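Local structure of peroxiredoxin PRX1, mitochondrial (Saccharomyces cerevisiae, 5YKJ) at residues A[33-38]-A[129-134]. The protein reduces peroxides in yeast mitochondria as a 1-Cys thiol peroxidase whose oxidised cysteine is probably recycled by the glutathione and thioredoxin systems. Numbering follows the deposited sequence.
Sequences LFSHPA and SVFVID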
# COMPACT_ATOMS: atom_id res chain seq x y z
N LEU A 33 3.43 -0.39 1.08
CA LEU A 33 4.66 -0.95 0.61
C LEU A 33 4.41 -1.43 -0.84
O LEU A 33 3.58 -2.25 -1.04
CB LEU A 33 5.13 -2.08 1.50
CG LEU A 33 6.30 -2.97 1.13
CD1 LEU A 33 7.57 -2.19 1.07
CD2 LEU A 33 6.37 -4.18 2.05
N PHE A 34 5.12 -0.87 -1.80
CA PHE A 34 4.98 -1.19 -3.18
C PHE A 34 6.30 -1.72 -3.77
O PHE A 34 7.31 -1.25 -3.48
CB PHE A 34 4.44 -0.02 -4.02
CG PHE A 34 5.19 1.28 -3.86
CD1 PHE A 34 4.83 2.14 -2.92
CD2 PHE A 34 6.23 1.60 -4.65
CE1 PHE A 34 5.46 3.32 -2.78
CE2 PHE A 34 6.89 2.80 -4.52
CZ PHE A 34 6.51 3.64 -3.57
N SER A 35 6.15 -2.74 -4.59
CA SER A 35 7.22 -3.50 -5.11
C SER A 35 7.49 -3.42 -6.61
O SER A 35 6.62 -3.30 -7.36
CB SER A 35 6.99 -4.97 -4.75
OG SER A 35 6.59 -5.05 -3.43
N HIS A 36 8.77 -3.48 -6.94
CA HIS A 36 9.27 -3.44 -8.30
C HIS A 36 10.36 -4.47 -8.52
O HIS A 36 11.17 -4.65 -7.74
CB HIS A 36 9.77 -2.02 -8.63
CG HIS A 36 8.72 -1.00 -8.41
ND1 HIS A 36 7.78 -0.69 -9.35
CD2 HIS A 36 8.43 -0.24 -7.34
CE1 HIS A 36 6.94 0.17 -8.85
NE2 HIS A 36 7.32 0.48 -7.65
N PRO A 37 10.32 -5.14 -9.68
CA PRO A 37 11.34 -6.13 -9.98
C PRO A 37 12.76 -5.57 -10.22
O PRO A 37 13.69 -6.21 -9.94
CB PRO A 37 10.81 -6.85 -11.23
CG PRO A 37 9.38 -6.55 -11.28
CD PRO A 37 9.22 -5.21 -10.67
N ALA A 38 12.83 -4.38 -10.78
CA ALA A 38 14.10 -3.78 -11.14
C ALA A 38 14.00 -2.27 -11.28
O ALA A 38 12.95 -1.77 -11.41
CB ALA A 38 14.56 -4.35 -12.44
N SER A 129 3.87 -6.86 -5.74
CA SER A 129 2.77 -6.66 -4.84
C SER A 129 2.78 -5.32 -4.14
O SER A 129 3.77 -4.76 -3.94
CB SER A 129 2.68 -7.79 -3.82
OG SER A 129 2.55 -9.02 -4.44
N VAL A 130 1.58 -4.89 -3.81
CA VAL A 130 1.38 -3.69 -3.03
C VAL A 130 0.64 -4.12 -1.76
O VAL A 130 -0.32 -4.77 -1.83
CB VAL A 130 0.55 -2.59 -3.75
CG1 VAL A 130 0.34 -1.37 -2.85
CG2 VAL A 130 1.29 -2.11 -4.97
N PHE A 131 1.18 -3.75 -0.62
CA PHE A 131 0.58 -4.08 0.64
C PHE A 131 0.16 -2.81 1.40
O PHE A 131 0.95 -1.97 1.57
CB PHE A 131 1.60 -4.84 1.54
CG PHE A 131 2.23 -6.07 0.90
CD1 PHE A 131 3.32 -5.99 0.06
CD2 PHE A 131 1.73 -7.33 1.18
CE1 PHE A 131 3.87 -7.09 -0.50
CE2 PHE A 131 2.31 -8.45 0.59
CZ PHE A 131 3.38 -8.30 -0.20
N VAL A 132 -1.11 -2.72 1.80
CA VAL A 132 -1.59 -1.61 2.60
C VAL A 132 -1.58 -2.12 4.03
O VAL A 132 -2.19 -3.09 4.32
CB VAL A 132 -2.99 -1.25 2.20
CG1 VAL A 132 -3.50 -0.11 3.06
CG2 VAL A 132 -3.01 -0.88 0.75
N ILE A 133 -0.82 -1.43 4.87
CA ILE A 133 -0.59 -1.82 6.26
C ILE A 133 -1.11 -0.79 7.27
O ILE A 133 -0.91 0.35 7.11
CB ILE A 133 0.88 -2.03 6.44
CG1 ILE A 133 1.32 -3.09 5.46
CG2 ILE A 133 1.28 -2.41 7.85
CD1 ILE A 133 2.81 -3.17 5.25
N ASP A 134 -1.82 -1.28 8.27
CA ASP A 134 -2.35 -0.41 9.26
C ASP A 134 -1.33 -0.07 10.35
O ASP A 134 -0.29 -0.55 10.38
CB ASP A 134 -3.72 -0.87 9.77
CG ASP A 134 -3.66 -2.06 10.73
OD1 ASP A 134 -2.62 -2.37 11.24
OD2 ASP A 134 -4.71 -2.62 10.92
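In the central mixed sheet of the thioredoxin-like domain, Leu33 and Phe131 form an antiparallel hydrogen-bonded pair that joins strand 30-36 to strand 129-133. Leu33 N donates to Phe131 O at 3.0 Å, and the return bond from Phe131 N to Leu33 O is 2.9 Å and nearly straight, 168° at the hydrogen. Leu33 O also takes a CA-H contact from Val130 CA at 3.3 Å. The side chains of Leu33 and Phe131 run alongside each other on one face of the sheet, CD2 of Leu33 4.1 Å from CD1 of Phe131; Tyr108 meets the Phe131 ring edge-to-face. Strand 30-36 is the middle strand of the sheet, parallel to strand 63-69 and antiparallel to strand 129-133, where the parallel part of the thioredoxin fold turns into its antiparallel hairpin with strand 139-144. On the other face, Phe34 and Val130 are a non-hydrogen-bonded pair in which CB of Phe34 touches CG2 of Val130 at 3.9 Å. With CG between the backbone N and the carbonyl carbon, the chi1 of 52° carries the Phe34 ring off Val130 and onto Phe51 of helix 46-53, where the rings stack. At Ser35, OG sits beside its own backbone N and donates to Ser129 O at 2.9 Å, tilted 16° from the carbonyl plane. Ser35 N reaches the same oxygen through a weak, bent bond of 3.2 Å. An alanine at Ser35 would probably leave this buried carbonyl with just the weak amide bond from strand 30-36. Ser129 OG bonds instead to Thr144 on the neighbouring strand.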